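Side-chain contacts in DUF4848 domain-containing protein (Bacteroides thetaiotaomicron, PDB 4LB8), which is of unknown function but belongs to the DUF4848 family and is made with a signal peptide, probably as an exported lipoprotein: residues I28-V33 against E37-K42; S53-L58 against Q63-Q68; Q68-E73 against L112-R117; V89-Y94 against F102-I107; Y125-N128 against E132-I135. All blocks are in the same frame, centred on the assembly; numbering follows the deposited sequence.

All five contacts lie in the N-terminal part of the chain, which carries the DUF4848 sequence. Contacts 1 and 5 have centres about 9 Å apart and meet where strands 27-30 and 132-135 pair in one sheet. Contact 2 lies about 12 Å from contact 5, centre to centre, and Q63 ties the two together. Contacts 2 and 3 follow each other on helix 63-80 and share Q68. Contact 4 falls, in sequence, between the two segments of contact 3, their centres about 9 Å apart. Contacts 1 and 4 are farthest apart, at about 32 Å between centres. The series thus runs from the small sheet along the helices; contacts 1, 2, 3 and 5 all reach the second subunit, whereas contact 4 does not.

Contact 1: residues I28-V33 against E37-K42; sequences IKFKDV and ENALLK
V33 and E37 lie side by side and point the same way, whereas F30 reaches across to A39 from the preceding strand. In V33, CG1 is anti to the backbone N (chi1 170°), which places this methyl 3.4 Å from OE1 of E37 and 3.7 Å from its CD. The glutamate chain is extended beyond CG and runs alongside the valine. On the backbone of the same pair, E37 N donates to V33 O over 2.9 Å, and the N-H...O angle of 172° shows a nearly straight bond. The second touch is apolar: CE1 of F30 meets CB of A39 at 3.7 Å, the methyl approaching the ring obliquely. Y36 and F126 each meet the F30 ring edge-to-face, so A39 adds an aliphatic partner to an aromatic cluster. K31 NZ pairs with D32 OD2 in a salt bridge of 3.2 Å whose hydrogen bond is weak. The D32 side chain caps a backbone N at the helix start, and OD1 also bonds S35 OG. E37 also packs on I191 of the second subunit. Strand 27-30 thus turns into helix 33-44, a strand-to-helix connection with D32 as N-cap and an i to i+4 bond in the opening turn.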
# COMPACT_ATOMS: atom_id res chain seq x y z
N ILE A 28 -7.19 -4.08 40.77
CA ILE A 28 -8.15 -5.18 40.60
C ILE A 28 -7.43 -6.46 41.05
O ILE A 28 -6.31 -6.72 40.60
CB ILE A 28 -8.72 -5.30 39.14
CG1 ILE A 28 -9.74 -4.19 38.80
CG2 ILE A 28 -9.32 -6.68 38.85
CD1 ILE A 28 -11.19 -4.35 39.32
N LYS A 29 -8.05 -7.23 41.94
CA LYS A 29 -7.52 -8.50 42.40
C LYS A 29 -8.50 -9.61 42.04
O LYS A 29 -9.68 -9.49 42.32
CB LYS A 29 -7.24 -8.47 43.92
CG LYS A 29 -6.65 -9.75 44.52
CD LYS A 29 -6.97 -9.84 46.01
CE LYS A 29 -5.92 -10.51 46.88
NZ LYS A 29 -4.70 -9.66 47.08
N PHE A 30 -8.00 -10.67 41.38
CA PHE A 30 -8.77 -11.86 41.05
C PHE A 30 -8.42 -12.94 42.05
O PHE A 30 -7.32 -12.90 42.62
CB PHE A 30 -8.51 -12.32 39.61
CG PHE A 30 -9.02 -11.34 38.58
CD1 PHE A 30 -10.38 -11.22 38.31
CD2 PHE A 30 -8.13 -10.51 37.90
CE1 PHE A 30 -10.85 -10.30 37.37
CE2 PHE A 30 -8.60 -9.59 36.95
CZ PHE A 30 -9.96 -9.50 36.69
N LYS A 31 -9.35 -13.86 42.31
CA LYS A 31 -9.18 -14.97 43.27
C LYS A 31 -8.06 -15.91 42.77
O LYS A 31 -7.15 -16.23 43.53
CB LYS A 31 -10.52 -15.72 43.47
CG LYS A 31 -10.49 -16.96 44.35
CD LYS A 31 -11.90 -17.51 44.61
CE LYS A 31 -12.24 -18.76 43.82
NZ LYS A 31 -11.64 -19.99 44.42
N ASP A 32 -8.12 -16.29 41.47
CA ASP A 32 -7.20 -17.21 40.80
C ASP A 32 -7.15 -16.95 39.28
O ASP A 32 -7.74 -15.98 38.81
CB ASP A 32 -7.61 -18.68 41.09
CG ASP A 32 -9.10 -18.95 41.10
OD1 ASP A 32 -9.80 -18.46 40.18
OD2 ASP A 32 -9.55 -19.67 41.99
N VAL A 33 -6.42 -17.80 38.52
CA VAL A 33 -6.29 -17.65 37.07
C VAL A 33 -7.67 -17.86 36.40
O VAL A 33 -8.02 -17.12 35.47
CB VAL A 33 -5.18 -18.58 36.49
CG1 VAL A 33 -5.21 -18.60 34.96
CG2 VAL A 33 -3.80 -18.13 36.97
N GLU A 37 -9.59 -15.33 33.81
CA GLU A 37 -9.89 -15.75 32.44
C GLU A 37 -11.39 -15.72 32.19
O GLU A 37 -11.79 -15.32 31.11
CB GLU A 37 -9.29 -17.13 32.12
CG GLU A 37 -7.81 -17.05 31.77
CD GLU A 37 -7.04 -18.35 31.77
OE1 GLU A 37 -7.47 -19.30 32.47
OE2 GLU A 37 -5.95 -18.40 31.15
N ASN A 38 -12.20 -16.09 33.20
CA ASN A 38 -13.66 -16.05 33.12
C ASN A 38 -14.16 -14.63 33.06
O ASN A 38 -14.95 -14.33 32.16
CB ASN A 38 -14.28 -16.78 34.31
CG ASN A 38 -14.55 -18.23 34.00
OD1 ASN A 38 -13.64 -19.07 34.01
ND2 ASN A 38 -15.79 -18.51 33.62
N ALA A 39 -13.70 -13.74 33.98
CA ALA A 39 -14.09 -12.32 33.99
C ALA A 39 -13.67 -11.61 32.69
O ALA A 39 -14.41 -10.77 32.20
CB ALA A 39 -13.47 -11.62 35.18
N LEU A 40 -12.50 -11.98 32.12
CA LEU A 40 -12.02 -11.39 30.87
C LEU A 40 -13.02 -11.73 29.70
O LEU A 40 -13.45 -10.82 28.97
CB LEU A 40 -10.58 -11.90 30.59
CG LEU A 40 -9.77 -11.30 29.41
CD1 LEU A 40 -9.36 -9.86 29.66
CD2 LEU A 40 -8.55 -12.15 29.13
N LEU A 41 -13.44 -13.02 29.61
CA LEU A 41 -14.39 -13.52 28.61
C LEU A 41 -15.74 -12.84 28.75
O LEU A 41 -16.26 -12.31 27.76
CB LEU A 41 -14.55 -15.06 28.72
CG LEU A 41 -15.58 -15.70 27.76
CD1 LEU A 41 -15.10 -15.59 26.30
CD2 LEU A 41 -15.83 -17.13 28.13
N LYS A 42 -16.32 -12.86 29.97
CA LYS A 42 -17.63 -12.24 30.26
C LYS A 42 -17.59 -10.73 29.99
O LYS A 42 -18.44 -10.25 29.25
CB LYS A 42 -18.11 -12.53 31.68
CG LYS A 42 -18.22 -14.02 32.08
CD LYS A 42 -19.51 -14.71 31.64
CE LYS A 42 -19.52 -16.17 32.04
NZ LYS A 42 -20.84 -16.81 31.77

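Contact 2: residues S53-L58 against Q63-Q68; sequences SFLNSL and QMILMQ
In both L55 and I65 the first torsion sets the leading branch opposite the carbonyl carbon: CG in L55 (chi1 -73°), CG1 in I65 (chi1 -54°). The two side chains lie next to one another but head in opposing senses. Their ends meet where CD1 of L55 lies 3.9 Å from CD1 of I65, and the same leucine methyl is 4.0 Å from CG1 of I65. On the leucine side CB also takes part, 4.1 Å from I65 CD1, so that one isoleucine methyl touches both the root and one branch of L55. Selenomethionine M64 adds a looser touch, its SE 4.4 Å from L55 CD1. These apolar groups fill the angle between consecutive helices, 48-57 and 63-80, in a helix-loop-helix arrangement. The short axes approach to 11.1 Å and run at 125° to each other, so the helices diverge from antiparallel. V52, one turn before L55 on the first helix, also packs on M64 and I65. At the margin, OD1 of N56 comes within 4.3 Å of I65 CD1 without polar pairing. Within the first helix, S53 O is gripped by two donors from S57, OG at 2.8 Å and the backbone N at 2.9 Å, which reach it from opposite faces of the carbonyl plane.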
# COMPACT_ATOMS: atom_id res chain seq x y z
N SER A 53 -20.30 0.58 32.43
CA SER A 53 -21.19 0.49 33.59
C SER A 53 -20.74 -0.57 34.59
O SER A 53 -20.86 -0.32 35.79
CB SER A 53 -22.62 0.23 33.17
OG SER A 53 -23.11 1.39 32.51
N PHE A 54 -20.25 -1.74 34.12
CA PHE A 54 -19.76 -2.81 35.00
C PHE A 54 -18.51 -2.33 35.77
O PHE A 54 -18.34 -2.68 36.94
CB PHE A 54 -19.48 -4.11 34.21
CG PHE A 54 -18.67 -5.17 34.94
CD1 PHE A 54 -19.29 -6.04 35.83
CD2 PHE A 54 -17.30 -5.28 34.75
CE1 PHE A 54 -18.54 -7.01 36.52
CE2 PHE A 54 -16.55 -6.24 35.45
CZ PHE A 54 -17.18 -7.10 36.32
N LEU A 55 -17.67 -1.49 35.12
CA LEU A 55 -16.47 -0.91 35.73
C LEU A 55 -16.85 0.22 36.70
O LEU A 55 -16.17 0.39 37.71
CB LEU A 55 -15.46 -0.42 34.67
CG LEU A 55 -14.72 -1.53 33.91
CD1 LEU A 55 -14.04 -0.99 32.69
CD2 LEU A 55 -13.74 -2.28 34.81
N ASN A 56 -17.94 0.96 36.39
CA ASN A 56 -18.48 2.03 37.25
C ASN A 56 -19.06 1.40 38.51
O ASN A 56 -18.88 1.96 39.59
CB ASN A 56 -19.53 2.89 36.52
CG ASN A 56 -19.02 3.74 35.36
OD1 ASN A 56 -17.80 3.85 35.09
ND2 ASN A 56 -19.95 4.33 34.61
N SER A 57 -19.66 0.18 38.37
CA SER A 57 -20.20 -0.64 39.48
C SER A 57 -19.11 -0.95 40.49
O SER A 57 -19.39 -1.01 41.69
CB SER A 57 -20.76 -1.97 38.97
OG SER A 57 -21.78 -1.80 38.00
N LEU A 58 -17.88 -1.19 39.99
CA LEU A 58 -16.71 -1.55 40.78
C LEU A 58 -15.91 -0.33 41.28
O LEU A 58 -14.90 -0.52 41.95
CB LEU A 58 -15.80 -2.44 39.93
CG LEU A 58 -16.31 -3.83 39.63
CD1 LEU A 58 -15.71 -4.33 38.36
CD2 LEU A 58 -15.96 -4.81 40.75
N GLN A 63 -7.62 1.32 32.26
CA GLN A 63 -7.03 1.88 31.05
C GLN A 63 -8.06 2.01 29.96
O GLN A 63 -7.97 2.96 29.17
CB GLN A 63 -5.87 1.03 30.59
CG GLN A 63 -4.59 1.52 31.21
CD GLN A 63 -3.39 0.86 30.64
OE1 GLN A 63 -3.35 0.51 29.45
NE2 GLN A 63 -2.36 0.77 31.47
N MSE A 64 -9.08 1.12 29.96
CA MSE A 64 -10.18 1.19 29.02
C MSE A 64 -10.98 2.51 29.20
O MSE A 64 -11.27 3.17 28.20
CB MSE A 64 -11.09 -0.03 29.16
CG MSE A 64 -12.08 -0.14 28.01
SE MSE A 64 -13.97 0.11 28.47
CE MSE A 64 -14.03 1.68 29.18
N ILE A 65 -11.33 2.89 30.46
CA ILE A 65 -12.09 4.12 30.77
C ILE A 65 -11.27 5.34 30.34
O ILE A 65 -11.84 6.27 29.75
CB ILE A 65 -12.54 4.21 32.28
CG1 ILE A 65 -13.34 2.95 32.75
CG2 ILE A 65 -13.25 5.54 32.62
CD1 ILE A 65 -14.82 2.75 32.21
N LEU A 66 -9.95 5.30 30.56
CA LEU A 66 -9.03 6.35 30.12
C LEU A 66 -9.02 6.47 28.59
O LEU A 66 -8.97 7.58 28.10
CB LEU A 66 -7.61 6.10 30.67
CG LEU A 66 -6.66 7.28 30.60
CD1 LEU A 66 -7.09 8.39 31.54
CD2 LEU A 66 -5.24 6.83 30.89
N MSE A 67 -9.07 5.34 27.85
CA MSE A 67 -9.10 5.30 26.38
C MSE A 67 -10.40 5.92 25.87
O MSE A 67 -10.37 6.70 24.91
CB MSE A 67 -8.94 3.85 25.86
CG MSE A 67 -8.76 3.75 24.34
SE MSE A 67 -7.20 4.69 23.65
CE MSE A 67 -5.87 3.24 23.73
N GLN A 68 -11.54 5.63 26.53
CA GLN A 68 -12.82 6.26 26.21
C GLN A 68 -12.67 7.79 26.31
O GLN A 68 -13.02 8.52 25.38
CB GLN A 68 -13.93 5.78 27.16
CG GLN A 68 -14.36 4.35 27.02
CD GLN A 68 -15.46 4.16 26.00
OE1 GLN A 68 -15.25 3.54 24.95
NE2 GLN A 68 -16.68 4.63 26.31

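Contact 3: residues Q68-E73 against L112-R117; sequences QEADGE and LSPYSR
A70 makes the first touch of the walk along helix 63-80: its CB meets CG of P114 at 3.9 Å. The bond from CA to CB of each residue points at the other segment, and the proline ring is puckered C-gamma endo. The contact is a plain apolar touch of a methyl on a ring corner, with the A70 and P114 CA atoms 7.4 Å apart. D71 follows. Its CG stands opposite the carbonyl carbon (chi1 -81°), which swings the carboxylate round so that OD1 lies 4.0 Å from CD of P114, the two side chains crossing at a slant. OD1 also accepts a hydrogen bond from a water at 2.7 Å, and that water is 2.7 Å from OG of S113, so the aspartate and the serine are joined through one bridging molecule. The carboxylate's charge is met by R208 of the second subunit, whose NH1 forms a salt bridge with OD1 and also bonds P114 O. Helices 63-80 and 84-98 run antiparallel as a helical hairpin, and segment 112-117 is part of the long loop that returns to its flank. P114 is thereby placed against the hairpin and at the interface with the second subunit, where the guanidinium of R208 in that other subunit also meets the Y115 ring in a cation-pi contact. E73 closes the segment with OE1 in a salt bridge to K97 NZ.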
# COMPACT_ATOMS: atom_id res chain seq x y z
N GLN A 68 -11.54 5.63 26.53
CA GLN A 68 -12.82 6.26 26.21
C GLN A 68 -12.67 7.79 26.31
O GLN A 68 -13.02 8.52 25.38
CB GLN A 68 -13.93 5.78 27.16
CG GLN A 68 -14.36 4.35 27.02
CD GLN A 68 -15.46 4.16 26.00
OE1 GLN A 68 -15.25 3.54 24.95
NE2 GLN A 68 -16.68 4.63 26.31
N GLU A 69 -12.12 8.26 27.44
CA GLU A 69 -11.88 9.67 27.74
C GLU A 69 -10.93 10.31 26.73
O GLU A 69 -11.22 11.41 26.25
CB GLU A 69 -11.30 9.81 29.15
CG GLU A 69 -12.29 9.53 30.27
CD GLU A 69 -11.73 9.75 31.67
OE1 GLU A 69 -10.57 10.20 31.79
OE2 GLU A 69 -12.47 9.47 32.64
N ALA A 70 -9.80 9.63 26.44
CA ALA A 70 -8.75 10.10 25.54
C ALA A 70 -9.31 10.34 24.15
O ALA A 70 -9.08 11.42 23.60
CB ALA A 70 -7.61 9.09 25.50
N ASP A 71 -10.09 9.35 23.63
CA ASP A 71 -10.75 9.35 22.32
C ASP A 71 -11.84 10.46 22.25
O ASP A 71 -11.87 11.23 21.27
CB ASP A 71 -11.33 7.95 22.00
CG ASP A 71 -10.32 6.94 21.46
OD1 ASP A 71 -9.25 7.36 20.97
OD2 ASP A 71 -10.64 5.73 21.45
N GLY A 72 -12.66 10.56 23.30
CA GLY A 72 -13.67 11.60 23.44
C GLY A 72 -13.05 12.98 23.40
O GLY A 72 -13.49 13.82 22.63
N GLU A 73 -11.96 13.20 24.17
CA GLU A 73 -11.20 14.46 24.22
C GLU A 73 -10.49 14.78 22.86
O GLU A 73 -10.37 15.96 22.53
CB GLU A 73 -10.17 14.40 25.37
CG GLU A 73 -9.47 15.72 25.66
CD GLU A 73 -8.52 15.80 26.85
OE1 GLU A 73 -8.57 14.90 27.72
OE2 GLU A 73 -7.76 16.80 26.93
N LEU A 112 -3.30 10.66 14.73
CA LEU A 112 -3.43 11.42 15.96
C LEU A 112 -3.75 10.64 17.19
O LEU A 112 -3.56 11.17 18.28
CB LEU A 112 -4.55 12.44 15.78
CG LEU A 112 -4.45 13.38 14.63
CD1 LEU A 112 -5.63 14.28 14.62
CD2 LEU A 112 -3.16 14.19 14.67
N SER A 113 -4.35 9.44 17.03
CA SER A 113 -4.90 8.61 18.11
C SER A 113 -3.89 8.02 19.08
O SER A 113 -2.87 7.48 18.65
CB SER A 113 -5.72 7.47 17.53
OG SER A 113 -6.96 7.98 17.09
N PRO A 114 -4.20 8.04 20.40
CA PRO A 114 -3.31 7.34 21.36
C PRO A 114 -3.54 5.84 21.26
O PRO A 114 -4.62 5.42 20.84
CB PRO A 114 -3.76 7.88 22.73
CG PRO A 114 -5.18 8.25 22.55
CD PRO A 114 -5.40 8.59 21.07
N TYR A 115 -2.54 5.05 21.63
CA TYR A 115 -2.60 3.58 21.59
C TYR A 115 -2.28 2.95 22.92
O TYR A 115 -1.47 3.50 23.69
CB TYR A 115 -1.61 3.05 20.55
CG TYR A 115 -2.04 3.28 19.13
CD1 TYR A 115 -2.81 2.34 18.45
CD2 TYR A 115 -1.67 4.45 18.45
CE1 TYR A 115 -3.19 2.54 17.13
CE2 TYR A 115 -2.08 4.67 17.13
CZ TYR A 115 -2.83 3.71 16.48
OH TYR A 115 -3.25 3.90 15.18
N SER A 116 -2.86 1.76 23.17
CA SER A 116 -2.52 0.95 24.36
C SER A 116 -1.10 0.44 24.15
O SER A 116 -0.69 0.19 23.02
CB SER A 116 -3.50 -0.21 24.51
OG SER A 116 -3.62 -0.74 25.82
N ARG A 117 -0.33 0.31 25.24
CA ARG A 117 1.03 -0.23 25.20
C ARG A 117 0.96 -1.76 25.34
O ARG A 117 1.93 -2.42 25.05
CB ARG A 117 1.90 0.39 26.31
CG ARG A 117 2.28 1.83 26.00
CD ARG A 117 3.10 2.46 27.11
NE ARG A 117 3.44 3.87 26.85
CZ ARG A 117 4.48 4.26 26.11
NH1 ARG A 117 5.28 3.36 25.55
NH2 ARG A 117 4.70 5.55 25.91
O HOH W 1 -9.07 8.66 18.63

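Contact 4: residues V89-Y94 against F102-I107; sequences VLYEKY and FMFNTI
The hydroxyl of Y91 meets two groups at once: OH is hydrogen-bonded to the backbone O of L112 and lies 3.6 Å from CD1 of F104. The setting is the second helix of the antiparallel pair 63-80 and 84-98, over which the chain folds back as the extended loop 102-107 soon after leaving that helix. Y91 and Y94 sit three residues apart on helix 84-98, and both hold CG opposite the backbone N, with chi1 of -172° in Y91 and 175° in Y94. The two aromatic chains are thus carried out toward the same phenylalanine. F104, whose CA to CB bond points at the helix, reaches both, CD1 and CE1 meeting Y91 and CZ and CE1 meeting Y94. Y91 and F104 run alongside each other pointing opposite ways, the hydroxyl reaching the CD1-CE1 side of F104 obliquely; CE1 of F104 is 3.8 Å from that oxygen. Y94 approaches differently. Its CE2 lies at the rim of the F104 ring, close to the ring plane, 3.8 Å from CZ and 3.9 Å from CE1 of F104. Seen from the Y94 ring, F104 CZ arrives at an oblique angle, so the pair is tilted and not stacked in parallel. The Y94 hydroxyl has its own partner, the backbone O of A70, which links this cluster to helix 63-80. Farther along the loop, N105 ND2 is hydrogen-bonded to D111 OD2. An Asx turn follows F104: OD1 of N105, which D108 N also bonds, accepts from I107 N at 2.9 Å, the donor lying in the carbonyl plane.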
# COMPACT_ATOMS: atom_id res chain seq x y z
N VAL A 89 -1.38 23.55 19.49
CA VAL A 89 -1.27 23.99 20.88
C VAL A 89 -2.07 23.03 21.77
O VAL A 89 -1.56 22.61 22.81
CB VAL A 89 -1.72 25.46 21.05
CG1 VAL A 89 -1.67 25.89 22.53
CG2 VAL A 89 -0.85 26.38 20.20
N LEU A 90 -3.33 22.72 21.37
CA LEU A 90 -4.24 21.83 22.09
C LEU A 90 -3.69 20.40 22.16
O LEU A 90 -3.64 19.80 23.24
CB LEU A 90 -5.62 21.80 21.38
CG LEU A 90 -6.65 22.87 21.73
CD1 LEU A 90 -7.68 22.99 20.63
CD2 LEU A 90 -7.36 22.54 23.02
N TYR A 91 -3.26 19.87 20.98
CA TYR A 91 -2.78 18.51 20.81
C TYR A 91 -1.44 18.24 21.53
O TYR A 91 -1.20 17.09 21.88
CB TYR A 91 -2.67 18.18 19.31
CG TYR A 91 -2.36 16.73 19.01
CD1 TYR A 91 -3.27 15.72 19.31
CD2 TYR A 91 -1.17 16.37 18.40
CE1 TYR A 91 -2.99 14.38 19.03
CE2 TYR A 91 -0.88 15.04 18.10
CZ TYR A 91 -1.78 14.05 18.44
OH TYR A 91 -1.46 12.75 18.16
N GLU A 92 -0.60 19.27 21.76
CA GLU A 92 0.66 19.13 22.50
C GLU A 92 0.36 18.85 23.97
O GLU A 92 0.99 17.99 24.58
CB GLU A 92 1.57 20.37 22.37
CG GLU A 92 2.48 20.35 21.14
CD GLU A 92 3.44 19.18 21.00
OE1 GLU A 92 4.37 19.08 21.82
OE2 GLU A 92 3.27 18.39 20.04
N LYS A 93 -0.66 19.56 24.51
CA LYS A 93 -1.14 19.44 25.89
C LYS A 93 -1.80 18.07 26.06
O LYS A 93 -1.50 17.38 27.03
CB LYS A 93 -2.07 20.61 26.25
CG LYS A 93 -1.32 21.95 26.31
CD LYS A 93 -2.21 23.17 26.45
CE LYS A 93 -1.45 24.42 26.87
NZ LYS A 93 -0.63 24.99 25.77
N TYR A 94 -2.61 17.64 25.07
CA TYR A 94 -3.26 16.32 25.00
C TYR A 94 -2.22 15.18 25.07
O TYR A 94 -2.36 14.28 25.91
CB TYR A 94 -4.09 16.22 23.71
CG TYR A 94 -4.73 14.86 23.47
CD1 TYR A 94 -5.98 14.55 23.99
CD2 TYR A 94 -4.11 13.92 22.65
CE1 TYR A 94 -6.59 13.32 23.74
CE2 TYR A 94 -4.70 12.68 22.41
CZ TYR A 94 -5.94 12.39 22.93
OH TYR A 94 -6.53 11.19 22.65
N PHE A 102 -0.40 5.87 27.58
CA PHE A 102 -0.55 5.51 26.18
C PHE A 102 0.65 5.90 25.35
O PHE A 102 1.53 6.62 25.79
CB PHE A 102 -1.85 6.08 25.58
CG PHE A 102 -3.08 5.56 26.27
CD1 PHE A 102 -3.20 4.21 26.60
CD2 PHE A 102 -4.13 6.42 26.60
CE1 PHE A 102 -4.35 3.72 27.23
CE2 PHE A 102 -5.27 5.94 27.24
CZ PHE A 102 -5.38 4.59 27.54
N MSE A 103 0.64 5.43 24.13
CA MSE A 103 1.69 5.48 23.13
C MSE A 103 1.15 6.12 21.85
O MSE A 103 0.02 5.85 21.46
CB MSE A 103 2.01 3.99 22.94
CG MSE A 103 3.03 3.64 21.97
SE MSE A 103 3.13 1.71 22.00
CE MSE A 103 1.61 1.17 21.05
N PHE A 104 1.95 6.98 21.21
CA PHE A 104 1.53 7.65 19.97
C PHE A 104 2.27 7.06 18.77
O PHE A 104 3.29 6.39 18.96
CB PHE A 104 1.69 9.19 20.08
CG PHE A 104 0.61 9.80 20.95
CD1 PHE A 104 -0.65 10.08 20.43
CD2 PHE A 104 0.80 9.95 22.33
CE1 PHE A 104 -1.67 10.58 21.25
CE2 PHE A 104 -0.24 10.41 23.16
CZ PHE A 104 -1.46 10.73 22.61
N ASN A 105 1.71 7.24 17.57
CA ASN A 105 2.26 6.69 16.33
C ASN A 105 3.51 7.45 15.92
O ASN A 105 3.45 8.64 15.58
CB ASN A 105 1.21 6.72 15.21
CG ASN A 105 1.52 5.89 13.99
OD1 ASN A 105 2.66 5.65 13.62
ND2 ASN A 105 0.50 5.48 13.28
N THR A 106 4.66 6.73 15.94
CA THR A 106 6.00 7.21 15.60
C THR A 106 6.31 7.09 14.10
O THR A 106 7.28 7.68 13.62
CB THR A 106 7.06 6.47 16.42
OG1 THR A 106 6.91 5.06 16.24
CG2 THR A 106 7.01 6.81 17.88
N ILE A 107 5.50 6.32 13.36
CA ILE A 107 5.70 6.12 11.92
C ILE A 107 4.89 7.19 11.13
O ILE A 107 5.50 7.96 10.38
CB ILE A 107 5.34 4.67 11.50
CG1 ILE A 107 6.18 3.65 12.31
CG2 ILE A 107 5.53 4.47 9.99
CD1 ILE A 107 5.71 2.18 12.22

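Contact 5: residues Y125-N128 against E132-I135; sequences YFVN and EFMI
N128 and E132 are tied by two hydrogen bonds, one between backbones and one from the E132 amide to the N128 side chain. N128 N donates to E132 O over 3.0 Å, with an N-H...O angle of 147°. In return, E132 N donates to OD1 of the N128 amide from above the carbonyl plane and not along a lone pair. The side chain can accept it because CG sits between the backbone N and the carbonyl carbon (chi1 61°), which brings OD1 within 3.0 Å of E132 N. OD1 also takes a bond from K130 N, two residues on, which fits an Asx turn, and ND2 is satisfied by T26 O. Q63 supplies donors to two more carbonyls, NE2 to N128 O and its backbone N to V127 O. Besides N128 N, E132 O accepts from a water at 2.7 Å, and the same water donates to F126 O at 2.9 Å, bridging the two carbonyl oxygens. CA of V127 adds a CH...O approach, 3.4 Å from E132 O. CG1 of V127 meets CD1 of F133 at 3.8 Å, at the edge of the ring and near its plane. The turn delivers the chain into strand 132-135, which lies between parallel strand 27-30 and antiparallel strand 138-141; on the helix side F126 packs on L40 of helix 33-44, and the F133 ring meets that of Y36.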
# COMPACT_ATOMS: atom_id res chain seq x y z
N TYR A 125 -9.39 -3.71 30.19
CA TYR A 125 -10.54 -3.68 31.08
C TYR A 125 -10.15 -3.76 32.55
O TYR A 125 -10.87 -3.24 33.39
CB TYR A 125 -11.49 -4.85 30.76
CG TYR A 125 -12.01 -4.86 29.34
CD1 TYR A 125 -12.79 -3.82 28.85
CD2 TYR A 125 -11.78 -5.94 28.50
CE1 TYR A 125 -13.23 -3.79 27.53
CE2 TYR A 125 -12.25 -5.95 27.19
CZ TYR A 125 -12.97 -4.87 26.70
OH TYR A 125 -13.43 -4.87 25.41
N PHE A 126 -9.04 -4.43 32.88
CA PHE A 126 -8.72 -4.63 34.28
C PHE A 126 -7.41 -3.96 34.74
O PHE A 126 -7.32 -3.66 35.93
CB PHE A 126 -8.69 -6.13 34.60
CG PHE A 126 -9.88 -6.95 34.15
CD1 PHE A 126 -11.16 -6.64 34.58
CD2 PHE A 126 -9.71 -8.07 33.35
CE1 PHE A 126 -12.26 -7.43 34.19
CE2 PHE A 126 -10.80 -8.86 32.97
CZ PHE A 126 -12.08 -8.53 33.39
N VAL A 127 -6.43 -3.70 33.82
CA VAL A 127 -5.18 -3.02 34.19
C VAL A 127 -5.46 -1.59 34.69
O VAL A 127 -6.39 -0.93 34.21
CB VAL A 127 -4.07 -2.98 33.09
CG1 VAL A 127 -3.43 -4.34 32.88
CG2 VAL A 127 -4.57 -2.37 31.78
N ASN A 128 -4.67 -1.13 35.66
CA ASN A 128 -4.78 0.20 36.21
C ASN A 128 -3.90 1.17 35.40
O ASN A 128 -3.49 0.85 34.27
CB ASN A 128 -4.42 0.22 37.72
CG ASN A 128 -3.02 -0.21 38.09
OD1 ASN A 128 -2.09 -0.29 37.27
ND2 ASN A 128 -2.82 -0.47 39.37
N GLU A 132 -1.16 -2.67 35.71
CA GLU A 132 -1.16 -3.73 36.71
C GLU A 132 -2.54 -4.22 37.11
O GLU A 132 -3.52 -3.46 37.15
CB GLU A 132 -0.48 -3.24 37.99
CG GLU A 132 1.01 -3.01 37.83
CD GLU A 132 1.64 -2.21 38.95
OE1 GLU A 132 0.91 -1.65 39.80
OE2 GLU A 132 2.89 -2.10 38.94
N PHE A 133 -2.56 -5.51 37.50
CA PHE A 133 -3.68 -6.22 38.12
C PHE A 133 -3.07 -7.34 38.94
O PHE A 133 -1.87 -7.63 38.79
CB PHE A 133 -4.77 -6.70 37.15
CG PHE A 133 -4.36 -7.78 36.20
CD1 PHE A 133 -3.76 -7.47 34.98
CD2 PHE A 133 -4.57 -9.12 36.51
CE1 PHE A 133 -3.36 -8.48 34.10
CE2 PHE A 133 -4.17 -10.13 35.63
CZ PHE A 133 -3.56 -9.81 34.43
N MSE A 134 -3.87 -7.96 39.83
CA MSE A 134 -3.38 -9.01 40.70
C MSE A 134 -4.18 -10.29 40.61
O MSE A 134 -5.41 -10.25 40.45
CB MSE A 134 -3.37 -8.52 42.15
CG MSE A 134 -2.26 -7.51 42.43
SE MSE A 134 -2.15 -7.13 44.31
CE MSE A 134 -1.19 -8.72 44.89
N ILE A 135 -3.46 -11.44 40.74
CA ILE A 135 -4.01 -12.81 40.85
C ILE A 135 -3.64 -13.28 42.25
O ILE A 135 -2.47 -13.62 42.50
CB ILE A 135 -3.56 -13.82 39.73
CG1 ILE A 135 -3.72 -13.27 38.28
CG2 ILE A 135 -4.22 -15.20 39.92
CD1 ILE A 135 -4.99 -12.66 37.96
O HOH W 2 -5.86 -3.31 38.44